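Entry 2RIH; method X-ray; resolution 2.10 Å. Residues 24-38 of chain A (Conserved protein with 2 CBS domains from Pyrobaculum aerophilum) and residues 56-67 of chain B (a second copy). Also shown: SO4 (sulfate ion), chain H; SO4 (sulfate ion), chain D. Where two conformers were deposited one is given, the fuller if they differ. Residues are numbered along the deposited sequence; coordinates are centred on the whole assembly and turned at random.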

# COMPACT_ATOMS: atom_id res chain seq x y z
N ILE A 24 -4.48 -17.55 -6.21
CA ILE A 24 -3.69 -16.47 -5.63
C ILE A 24 -2.77 -15.81 -6.67
O ILE A 24 -2.65 -14.59 -6.70
CB ILE A 24 -2.84 -16.96 -4.43
CG1 ILE A 24 -3.76 -17.41 -3.28
CG2 ILE A 24 -1.87 -15.85 -3.98
CD1 ILE A 24 -3.03 -18.11 -2.18
N ARG A 25 -2.11 -16.63 -7.49
CA ARG A 25 -1.20 -16.10 -8.50
C ARG A 25 -1.94 -15.40 -9.64
O ARG A 25 -1.39 -14.47 -10.25
CB ARG A 25 -0.30 -17.20 -9.08
CG ARG A 25 0.99 -16.64 -9.70
CD ARG A 25 1.92 -17.71 -10.22
NE ARG A 25 2.17 -18.78 -9.26
CZ ARG A 25 3.14 -18.81 -8.34
NH1 ARG A 25 4.00 -17.81 -8.21
NH2 ARG A 25 3.25 -19.86 -7.54
N GLU A 26 -3.15 -15.84 -9.95
CA GLU A 26 -3.98 -15.16 -10.95
C GLU A 26 -4.27 -13.73 -10.50
O GLU A 26 -4.15 -12.80 -11.30
CB GLU A 26 -5.28 -15.92 -11.23
CG GLU A 26 -5.08 -17.13 -12.13
CD GLU A 26 -6.27 -18.07 -12.15
OE1 GLU A 26 -7.24 -17.85 -11.40
OE2 GLU A 26 -6.23 -19.05 -12.92
N VAL A 27 -4.64 -13.58 -9.23
CA VAL A 27 -4.87 -12.25 -8.64
C VAL A 27 -3.60 -11.41 -8.70
O VAL A 27 -3.64 -10.26 -9.13
CB VAL A 27 -5.35 -12.35 -7.18
CG1 VAL A 27 -5.35 -10.94 -6.51
CG2 VAL A 27 -6.72 -13.01 -7.11
N ALA A 28 -2.49 -11.98 -8.25
CA ALA A 28 -1.19 -11.31 -8.31
C ALA A 28 -0.80 -10.86 -9.71
O ALA A 28 -0.28 -9.76 -9.88
CB ALA A 28 -0.10 -12.23 -7.74
N THR A 29 -1.07 -11.69 -10.71
CA THR A 29 -0.76 -11.37 -12.11
C THR A 29 -1.56 -10.16 -12.59
O THR A 29 -0.99 -9.22 -13.18
CB THR A 29 -1.02 -12.59 -13.02
OG1 THR A 29 -0.16 -13.67 -12.62
CG2 THR A 29 -0.77 -12.26 -14.50
N GLU A 30 -2.86 -10.16 -12.32
CA GLU A 30 -3.71 -9.07 -12.75
C GLU A 30 -3.39 -7.76 -12.04
O GLU A 30 -3.38 -6.70 -12.67
CB GLU A 30 -5.19 -9.42 -12.59
CG GLU A 30 -5.64 -10.60 -13.42
CD GLU A 30 -5.27 -10.48 -14.88
OE1 GLU A 30 -4.73 -11.47 -15.44
OE2 GLU A 30 -5.50 -9.42 -15.48
N LEU A 31 -3.11 -7.83 -10.75
CA LEU A 31 -2.69 -6.65 -9.98
C LEU A 31 -1.35 -6.09 -10.48
O LEU A 31 -1.20 -4.87 -10.63
CB LEU A 31 -2.59 -6.98 -8.50
CG LEU A 31 -3.89 -7.17 -7.70
CD1 LEU A 31 -3.53 -7.51 -6.26
CD2 LEU A 31 -4.79 -5.93 -7.79
N ALA A 32 -0.39 -6.97 -10.72
CA ALA A 32 0.93 -6.57 -11.22
C ALA A 32 0.81 -5.85 -12.56
O ALA A 32 1.41 -4.80 -12.77
CB ALA A 32 1.85 -7.79 -11.36
N LYS A 33 0.02 -6.44 -13.46
CA LYS A 33 -0.28 -5.90 -14.79
C LYS A 33 -0.91 -4.50 -14.77
O LYS A 33 -0.49 -3.61 -15.52
CB LYS A 33 -1.22 -6.90 -15.49
CG LYS A 33 -1.84 -6.47 -16.81
CD LYS A 33 -2.60 -7.66 -17.38
CE LYS A 33 -3.85 -7.27 -18.13
NZ LYS A 33 -4.78 -8.45 -18.24
N ASN A 34 -1.89 -4.31 -13.91
CA ASN A 34 -2.61 -3.03 -13.80
C ASN A 34 -1.96 -2.02 -12.87
O ASN A 34 -2.41 -0.86 -12.79
CB ASN A 34 -4.06 -3.30 -13.41
CG ASN A 34 -4.84 -3.93 -14.55
OD1 ASN A 34 -5.36 -3.22 -15.41
ND2 ASN A 34 -4.90 -5.25 -14.57
N ARG A 35 -0.91 -2.44 -12.17
CA ARG A 35 -0.13 -1.59 -11.27
C ARG A 35 -0.99 -0.97 -10.17
O ARG A 35 -0.90 0.23 -9.88
CB ARG A 35 0.63 -0.51 -12.05
CG ARG A 35 1.40 -1.06 -13.24
CD ARG A 35 2.79 -0.45 -13.40
NE ARG A 35 3.67 -1.40 -14.08
CZ ARG A 35 4.96 -1.60 -13.81
NH1 ARG A 35 5.58 -0.93 -12.82
NH2 ARG A 35 5.64 -2.49 -14.51
N VAL A 36 -1.84 -1.81 -9.57
CA VAL A 36 -2.69 -1.41 -8.45
C VAL A 36 -2.59 -2.51 -7.40
O VAL A 36 -2.04 -3.58 -7.66
CB VAL A 36 -4.15 -1.13 -8.86
CG1 VAL A 36 -4.22 0.10 -9.78
CG2 VAL A 36 -4.80 -2.38 -9.53
N GLY A 37 -3.12 -2.25 -6.21
CA GLY A 37 -2.89 -3.12 -5.06
C GLY A 37 -4.06 -3.88 -4.51
O GLY A 37 -3.88 -4.66 -3.57
N LEU A 38 -5.26 -3.66 -5.05
CA LEU A 38 -6.44 -4.40 -4.60
C LEU A 38 -7.28 -4.95 -5.75
O LEU A 38 -7.63 -4.22 -6.69
CB LEU A 38 -7.32 -3.54 -3.68
CG LEU A 38 -8.44 -4.33 -2.99
CD1 LEU A 38 -8.31 -4.29 -1.48
CD2 LEU A 38 -9.83 -3.85 -3.44
S SO4 H . 4.08 0.08 -9.47
O1 SO4 H . 5.26 -0.48 -8.81
O2 SO4 H . 3.31 0.91 -8.56
O3 SO4 H . 4.51 0.90 -10.59
O4 SO4 H . 3.24 -1.02 -9.93
S SO4 D . -2.58 1.57 -5.33
O1 SO4 D . -2.43 2.20 -4.03
O2 SO4 D . -3.27 2.47 -6.23
O3 SO4 D . -1.28 1.28 -5.89
O4 SO4 D . -3.33 0.33 -5.20
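Chain B 56-67: ERDILRAVAQRL

Residues 56-64 of chain B form a helix that packs across helix 24-34 of chain A. The two axes approach to 8.1 Å with their N-to-C directions 120° apart (signed crossing angle -120°), and the stretches bury 730 Å² between them. The register runs in opposite senses: Thr29(A) lies nearest Ala64(B), 4.5 Å between CA atoms, Ala32(A) nearest Arg61(B), and Gly37(A), in the loop beyond the chain A helix, nearest Arg57(B).

Small side chains allow the close approach. Ala32(A) CB meets Ala64(B) CB at 3.7 Å, and Ala28(A) CB lies 3.7 Å from Val63(B) CG1. Leu60(B), directed toward chain A, places CD1 3.9 Å from Ala28(A) CB and CD2 3.7 Å from Leu31(A) CB.

Arginines flank this apolar centre and satisfy carbonyls near the helix C-termini. Arg25(A) NH1 donates to Val63(B) O (3.0 Å) and also to water 1 (3.1 Å), which in turn donates to Leu67(B) O (2.6 Å). Arg66(B) NH1 comes within 3.4 Å of Arg25(A) NE, but both are donors and do not bond to each other; each is satisfied elsewhere in the structure. Arg61(B) NH2 donates to Ala32(A) O (3.0 Å), while the guanidinium of Arg35(A) lies flat on that of Arg61(B), centres 4.0 Å apart and planes at 10°.

Sulfate H offsets the like charges of this stack. It accepts from Arg35(A) NH1 through O3 (3.1 Å) and, through O4, from Arg61(B) NH2 (3.0 Å) and Arg57(B) NH1 (3.3 Å). Sulfate D joins the chains again, its O3 accepting from Arg57(B) NH2 and its O4 from Gly37(A) N, both at 2.8 Å. These two donors, Arg57(B) NH2 and Gly37(A) N, are 3.3 Å apart without bonding each other. An ideal CB on Gly37(A) would lie 3.0 Å from Arg57(B) NH2, a clash that its missing side chain avoids.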

# COMPACT_ATOMS: atom_id res chain seq x y z
N GLU B 56 5.95 -4.31 -0.72
CA GLU B 56 4.99 -5.40 -0.95
C GLU B 56 4.59 -5.48 -2.44
O GLU B 56 4.27 -6.56 -2.95
CB GLU B 56 3.75 -5.21 -0.07
CG GLU B 56 2.92 -4.02 -0.42
CD GLU B 56 1.96 -3.65 0.67
OE1 GLU B 56 1.77 -2.44 0.88
OE2 GLU B 56 1.40 -4.55 1.33
N ARG B 57 4.65 -4.34 -3.14
CA ARG B 57 4.44 -4.28 -4.58
C ARG B 57 5.47 -5.10 -5.38
O ARG B 57 5.13 -5.75 -6.36
CB ARG B 57 4.46 -2.80 -5.03
CG ARG B 57 4.13 -2.54 -6.50
CD ARG B 57 2.77 -3.12 -6.91
NE ARG B 57 1.66 -2.62 -6.09
CZ ARG B 57 0.92 -1.54 -6.36
NH1 ARG B 57 1.11 -0.81 -7.45
NH2 ARG B 57 -0.03 -1.19 -5.52
N ASP B 58 6.73 -5.02 -4.95
CA ASP B 58 7.83 -5.76 -5.57
C ASP B 58 7.64 -7.26 -5.35
O ASP B 58 7.88 -8.06 -6.25
CB ASP B 58 9.18 -5.33 -5.00
CG ASP B 58 9.47 -3.84 -5.18
OD1 ASP B 58 9.27 -3.32 -6.29
OD2 ASP B 58 9.92 -3.20 -4.21
N ILE B 59 7.21 -7.63 -4.15
CA ILE B 59 6.99 -9.04 -3.81
C ILE B 59 5.81 -9.58 -4.62
O ILE B 59 5.86 -10.69 -5.13
CB ILE B 59 6.78 -9.21 -2.27
CG1 ILE B 59 8.08 -8.88 -1.52
CG2 ILE B 59 6.33 -10.63 -1.95
CD1 ILE B 59 7.91 -8.71 0.01
N LEU B 60 4.77 -8.76 -4.76
CA LEU B 60 3.60 -9.06 -5.59
C LEU B 60 4.01 -9.40 -7.02
O LEU B 60 3.55 -10.40 -7.59
CB LEU B 60 2.64 -7.86 -5.62
CG LEU B 60 1.32 -8.07 -6.36
CD1 LEU B 60 0.46 -9.02 -5.57
CD2 LEU B 60 0.59 -6.75 -6.59
N ARG B 61 4.87 -8.57 -7.59
CA ARG B 61 5.37 -8.75 -8.95
C ARG B 61 6.25 -10.01 -9.06
O ARG B 61 6.21 -10.69 -10.08
CB ARG B 61 6.13 -7.50 -9.40
CG ARG B 61 6.44 -7.43 -10.90
CD ARG B 61 6.59 -5.98 -11.40
NE ARG B 61 5.30 -5.30 -11.54
CZ ARG B 61 4.88 -4.25 -10.82
NH1 ARG B 61 5.64 -3.70 -9.87
NH2 ARG B 61 3.67 -3.74 -11.06
N ALA B 62 7.02 -10.31 -8.02
CA ALA B 62 7.81 -11.56 -7.96
C ALA B 62 6.92 -12.80 -7.99
O ALA B 62 7.25 -13.79 -8.66
CB ALA B 62 8.68 -11.58 -6.71
N VAL B 63 5.79 -12.74 -7.28
CA VAL B 63 4.77 -13.79 -7.32
C VAL B 63 4.19 -13.93 -8.73
O VAL B 63 4.10 -15.04 -9.27
CB VAL B 63 3.64 -13.52 -6.28
CG1 VAL B 63 2.48 -14.53 -6.43
CG2 VAL B 63 4.20 -13.55 -4.86
N ALA B 64 3.79 -12.81 -9.32
CA ALA B 64 3.25 -12.79 -10.69
C ALA B 64 4.20 -13.46 -11.68
O ALA B 64 3.76 -14.22 -12.55
CB ALA B 64 2.96 -11.35 -11.13
N GLN B 65 5.50 -13.19 -11.52
CA GLN B 65 6.53 -13.69 -12.43
C GLN B 65 7.09 -15.08 -12.07
O GLN B 65 8.02 -15.56 -12.71
CB GLN B 65 7.67 -12.66 -12.51
CG GLN B 65 7.25 -11.31 -13.12
CD GLN B 65 8.23 -10.18 -12.83
OE1 GLN B 65 9.24 -10.37 -12.15
NE2 GLN B 65 7.94 -9.00 -13.35
N ARG B 66 6.51 -15.72 -11.06
CA ARG B 66 6.98 -17.02 -10.57
C ARG B 66 8.46 -17.07 -10.23
O ARG B 66 9.15 -18.05 -10.54
CB ARG B 66 6.68 -18.14 -11.57
CG ARG B 66 5.24 -18.42 -11.74
CD ARG B 66 5.05 -19.56 -12.71
NE ARG B 66 3.63 -19.82 -12.85
CZ ARG B 66 2.92 -20.62 -12.06
NH1 ARG B 66 3.49 -21.29 -11.06
NH2 ARG B 66 1.62 -20.76 -12.30
N LEU B 67 8.97 -16.02 -9.59
CA LEU B 67 10.35 -16.04 -9.10
C LEU B 67 10.43 -17.00 -7.92
O LEU B 67 9.42 -17.26 -7.26
CB LEU B 67 10.80 -14.65 -8.67
CG LEU B 67 10.78 -13.53 -9.71
CD1 LEU B 67 11.46 -12.30 -9.12
CD2 LEU B 67 11.43 -13.95 -11.02
O HOH W 1 6.78 -17.24 -7.06